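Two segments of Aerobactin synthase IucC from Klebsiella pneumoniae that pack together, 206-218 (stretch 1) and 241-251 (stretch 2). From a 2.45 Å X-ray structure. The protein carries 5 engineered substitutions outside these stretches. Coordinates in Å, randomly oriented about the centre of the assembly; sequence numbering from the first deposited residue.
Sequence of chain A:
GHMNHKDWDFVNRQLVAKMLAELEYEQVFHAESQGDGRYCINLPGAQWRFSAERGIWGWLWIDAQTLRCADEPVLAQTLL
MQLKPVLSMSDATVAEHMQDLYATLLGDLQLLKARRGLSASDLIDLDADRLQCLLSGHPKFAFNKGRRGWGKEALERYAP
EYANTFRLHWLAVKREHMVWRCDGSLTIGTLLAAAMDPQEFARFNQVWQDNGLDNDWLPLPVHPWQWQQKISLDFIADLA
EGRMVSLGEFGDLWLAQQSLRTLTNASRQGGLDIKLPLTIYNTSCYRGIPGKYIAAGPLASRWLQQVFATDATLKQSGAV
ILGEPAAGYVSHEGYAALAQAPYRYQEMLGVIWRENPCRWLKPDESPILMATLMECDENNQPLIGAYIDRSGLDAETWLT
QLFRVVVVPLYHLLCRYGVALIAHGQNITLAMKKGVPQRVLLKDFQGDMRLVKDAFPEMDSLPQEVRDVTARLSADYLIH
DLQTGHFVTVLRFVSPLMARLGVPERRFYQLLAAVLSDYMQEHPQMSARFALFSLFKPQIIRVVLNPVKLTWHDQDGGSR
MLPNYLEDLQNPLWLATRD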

# COMPACT_ATOMS: atom_id res chain seq x y z
N GLN A 206 15.60 -24.25 4.47
CA GLN A 206 14.51 -25.21 4.36
C GLN A 206 13.48 -24.74 3.33
O GLN A 206 13.10 -25.50 2.43
CB GLN A 206 13.86 -25.42 5.73
CG GLN A 206 12.73 -26.45 5.73
CD GLN A 206 13.21 -27.86 5.44
OE1 GLN A 206 14.15 -28.34 6.08
NE2 GLN A 206 12.58 -28.52 4.48
N VAL A 207 13.03 -23.49 3.46
CA VAL A 207 12.11 -22.93 2.47
C VAL A 207 12.78 -22.89 1.10
O VAL A 207 12.14 -23.12 0.07
CB VAL A 207 11.63 -21.54 2.91
CG1 VAL A 207 10.68 -20.94 1.88
CG2 VAL A 207 10.97 -21.61 4.28
N TRP A 208 14.08 -22.59 1.08
CA TRP A 208 14.82 -22.55 -0.18
C TRP A 208 14.71 -23.88 -0.93
O TRP A 208 14.49 -23.90 -2.14
CB TRP A 208 16.29 -22.21 0.10
CG TRP A 208 17.15 -22.10 -1.12
CD1 TRP A 208 17.87 -23.10 -1.70
CD2 TRP A 208 17.41 -20.92 -1.89
NE1 TRP A 208 18.55 -22.62 -2.80
CE2 TRP A 208 18.29 -21.29 -2.93
CE3 TRP A 208 16.99 -19.59 -1.80
CZ2 TRP A 208 18.75 -20.37 -3.88
CZ3 TRP A 208 17.44 -18.68 -2.74
CH2 TRP A 208 18.32 -19.08 -3.77
N GLN A 209 14.84 -25.00 -0.21
CA GLN A 209 14.71 -26.31 -0.83
C GLN A 209 13.25 -26.69 -1.05
O GLN A 209 12.94 -27.41 -2.01
CB GLN A 209 15.40 -27.37 0.02
N ASP A 210 12.34 -26.22 -0.18
CA ASP A 210 10.93 -26.54 -0.35
C ASP A 210 10.37 -25.97 -1.64
O ASP A 210 9.45 -26.55 -2.23
CB ASP A 210 10.13 -26.02 0.85
CG ASP A 210 10.50 -26.71 2.15
OD1 ASP A 210 10.97 -27.87 2.09
OD2 ASP A 210 10.33 -26.10 3.22
N ASN A 211 10.90 -24.84 -2.10
CA ASN A 211 10.51 -24.26 -3.37
C ASN A 211 11.31 -24.83 -4.54
O ASN A 211 11.16 -24.35 -5.67
CB ASN A 211 10.67 -22.73 -3.33
CG ASN A 211 9.63 -22.07 -2.45
OD1 ASN A 211 8.56 -21.70 -2.91
ND2 ASN A 211 9.95 -21.91 -1.17
N GLY A 212 12.15 -25.83 -4.30
CA GLY A 212 12.88 -26.48 -5.37
C GLY A 212 13.96 -25.62 -6.00
O GLY A 212 14.26 -25.78 -7.19
N LEU A 213 14.56 -24.72 -5.23
CA LEU A 213 15.60 -23.84 -5.74
C LEU A 213 16.97 -24.48 -5.55
O LEU A 213 17.19 -25.26 -4.62
CB LEU A 213 15.55 -22.48 -5.04
CG LEU A 213 14.22 -21.73 -5.18
CD1 LEU A 213 14.20 -20.53 -4.26
CD2 LEU A 213 13.99 -21.31 -6.62
N ASP A 214 17.90 -24.13 -6.44
CA ASP A 214 19.24 -24.70 -6.41
C ASP A 214 20.25 -23.57 -6.59
O ASP A 214 19.95 -22.39 -6.38
CB ASP A 214 19.37 -25.80 -7.48
CG ASP A 214 19.12 -25.29 -8.89
OD1 ASP A 214 19.36 -24.09 -9.14
OD2 ASP A 214 18.68 -26.08 -9.74
N ASN A 215 21.48 -23.92 -6.98
CA ASN A 215 22.56 -22.95 -7.09
C ASN A 215 22.38 -21.99 -8.26
O ASN A 215 23.17 -21.04 -8.38
CB ASN A 215 23.90 -23.67 -7.24
N ASP A 216 21.38 -22.19 -9.12
CA ASP A 216 21.09 -21.25 -10.18
C ASP A 216 20.30 -20.03 -9.71
O ASP A 216 20.10 -19.10 -10.49
CB ASP A 216 20.32 -21.94 -11.32
CG ASP A 216 21.20 -22.28 -12.50
OD1 ASP A 216 22.06 -21.45 -12.87
OD2 ASP A 216 21.04 -23.39 -13.05
N TRP A 217 19.86 -20.02 -8.45
CA TRP A 217 19.11 -18.91 -7.89
C TRP A 217 19.91 -18.24 -6.78
O TRP A 217 20.75 -18.87 -6.13
CB TRP A 217 17.76 -19.38 -7.34
CG TRP A 217 16.82 -19.89 -8.40
CD1 TRP A 217 16.82 -21.13 -8.96
CD2 TRP A 217 15.74 -19.17 -9.01
NE1 TRP A 217 15.81 -21.22 -9.89
CE2 TRP A 217 15.13 -20.03 -9.94
CE3 TRP A 217 15.23 -17.87 -8.86
CZ2 TRP A 217 14.04 -19.65 -10.71
CZ3 TRP A 217 14.15 -17.49 -9.63
CH2 TRP A 217 13.57 -18.38 -10.55
N LEU A 218 19.64 -16.96 -6.56
CA LEU A 218 20.33 -16.18 -5.55
C LEU A 218 19.32 -15.48 -4.64
O LEU A 218 18.26 -15.06 -5.10
CB LEU A 218 21.24 -15.12 -6.18
CG LEU A 218 22.45 -15.64 -6.95
CD1 LEU A 218 23.24 -14.48 -7.52
CD2 LEU A 218 23.33 -16.51 -6.07
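Stretch 2 (241-251) EGRMVSLGEFG

A strand can pack against a helix and the loop after it with no hydrogen bond between them, through apolar side chains and ring edges that meet both side chains and backbone, and the pairing of 206-218 with 241-251 in IucC is a compact example. No hydrogen bond joins the two segments among the atoms modelled; 392 Å² of surface, summed over both sides, is buried, mostly through apolar side chains and aromatic edges, with some carbonyl oxygens among the contacts.

Stretch 2 leaves a helix at Gly 242, whose backbone angles would jam a CB against the preceding carbonyl oxygen. After Arg 243, still at helix-like angles (-60/-19), the chain becomes extended and runs as a strand through Val 245 and Ser 246; Leu 247, at -94/-30, breaks the extended run locally before the chain continues towards Phe 250 and turns a corner at Gly 251. This strand runs nearly antiparallel to the helix whose last residues, 206-210, open stretch 1, with 162° between their N-to-C directions and a closest approach of 9.4 Å between axes. The register follows from that direction: Val 207 lies across from Leu 247, with CA atoms 6.9 Å apart, whereas Asn 211, later in stretch 1, lies across from the earlier Val 245, at 8.2 Å from CA to CA.

Leu 247 covers the most surface. Its CA-to-CB bond points sideways, but with chi1 in m and chi2 in p the end of the side chain comes nearer to stretch 1. There, CD2 of Leu 247 meets the edge of the Trp 208 ring at CE3, 3.7 Å away; CD1 of Leu 247 lies 4.3 Å from CD1 of Leu 213, and its CG is 4.4 Å from CG1 of Val 207. One leucine thus touches both the helix and the loop that follows it. Further along the chain, CZ of Phe 250 presents the ring edge to CG2 of Val 207 at 3.8 Å.

Trp 217 anchors the other end. The type I turn from Asp 214 to Trp 217 leads into a strand, and the indole reaches the backbone just before stretch 2 becomes extended. Carbonyl oxygens approach its edge near the ring plane: Gly 242 O is 3.1 Å from CH2 of Trp 217, and Arg 243 O is 3.3 Å from CZ3 of the same ring. Such approaches suit the slightly positive rim of an aromatic ring.

Val 245 fills the space between these contacts. Pointing toward stretch 1, it places CG2 4.2 Å from CD2 of Leu 213 and 4.4 Å from CZ3 of Trp 217, while its CG1 lies 3.8 Å from OD1 of Asn 211. The neighbouring Met 244 and Ser 246 point away, the alternation expected of a strand.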

# COMPACT_ATOMS: atom_id res chain seq x y z
N GLU A 241 4.77 -16.23 -13.05
CA GLU A 241 5.46 -17.00 -14.08
C GLU A 241 6.58 -17.85 -13.51
O GLU A 241 6.95 -18.86 -14.13
CB GLU A 241 6.02 -16.07 -15.15
CG GLU A 241 4.98 -15.55 -16.14
CD GLU A 241 5.54 -14.50 -17.07
OE1 GLU A 241 6.67 -14.01 -16.83
OE2 GLU A 241 4.85 -14.15 -18.06
N GLY A 242 7.14 -17.48 -12.36
CA GLY A 242 8.23 -18.21 -11.76
C GLY A 242 9.60 -17.60 -11.95
O GLY A 242 10.57 -18.11 -11.38
N ARG A 243 9.72 -16.52 -12.73
CA ARG A 243 11.01 -15.85 -12.88
C ARG A 243 11.54 -15.34 -11.54
O ARG A 243 12.74 -15.07 -11.43
CB ARG A 243 10.90 -14.69 -13.87
CG ARG A 243 10.59 -15.12 -15.30
CD ARG A 243 10.84 -13.98 -16.28
NE ARG A 243 10.50 -14.36 -17.65
N MET A 244 10.67 -15.19 -10.55
CA MET A 244 11.05 -14.72 -9.22
C MET A 244 10.20 -15.45 -8.20
O MET A 244 9.02 -15.73 -8.45
CB MET A 244 10.86 -13.21 -9.09
CG MET A 244 11.90 -12.37 -9.80
SD MET A 244 11.43 -10.63 -9.92
CE MET A 244 10.42 -10.40 -8.45
N VAL A 245 10.79 -15.75 -7.04
CA VAL A 245 10.12 -16.52 -6.00
C VAL A 245 10.15 -15.72 -4.71
O VAL A 245 11.20 -15.21 -4.31
CB VAL A 245 10.76 -17.90 -5.81
CG1 VAL A 245 10.08 -18.67 -4.68
CG2 VAL A 245 10.71 -18.69 -7.11
N SER A 246 9.00 -15.62 -4.05
CA SER A 246 8.88 -14.93 -2.77
C SER A 246 9.04 -15.94 -1.65
O SER A 246 8.24 -16.87 -1.52
CB SER A 246 7.52 -14.22 -2.68
OG SER A 246 7.27 -13.77 -1.37
N LEU A 247 10.08 -15.75 -0.83
CA LEU A 247 10.37 -16.69 0.24
C LEU A 247 9.77 -16.28 1.57
O LEU A 247 9.44 -17.15 2.39
CB LEU A 247 11.89 -16.84 0.41
CG LEU A 247 12.58 -17.79 -0.57
CD1 LEU A 247 12.36 -17.36 -2.01
CD2 LEU A 247 14.07 -17.87 -0.27
N GLY A 248 9.61 -14.99 1.81
CA GLY A 248 9.07 -14.48 3.05
C GLY A 248 10.10 -13.68 3.82
O GLY A 248 11.18 -13.35 3.32
N GLU A 249 9.75 -13.37 5.06
CA GLU A 249 10.62 -12.59 5.93
C GLU A 249 11.49 -13.51 6.77
O GLU A 249 11.00 -14.51 7.32
CB GLU A 249 9.79 -11.67 6.83
CG GLU A 249 8.98 -10.64 6.06
CD GLU A 249 8.21 -9.71 6.98
OE1 GLU A 249 8.14 -9.99 8.20
OE2 GLU A 249 7.68 -8.69 6.49
N PHE A 250 12.77 -13.19 6.86
CA PHE A 250 13.72 -13.98 7.63
C PHE A 250 14.76 -13.06 8.25
O PHE A 250 15.02 -11.97 7.75
CB PHE A 250 14.44 -15.03 6.78
CG PHE A 250 13.54 -16.04 6.14
CD1 PHE A 250 13.11 -17.15 6.84
CD2 PHE A 250 13.14 -15.90 4.82
CE1 PHE A 250 12.28 -18.09 6.25
CE2 PHE A 250 12.32 -16.83 4.22
CZ PHE A 250 11.89 -17.93 4.93
N GLY A 251 15.36 -13.53 9.34
CA GLY A 251 16.60 -12.98 9.82
C GLY A 251 16.44 -11.93 10.90
O GLY A 251 15.44 -11.86 11.62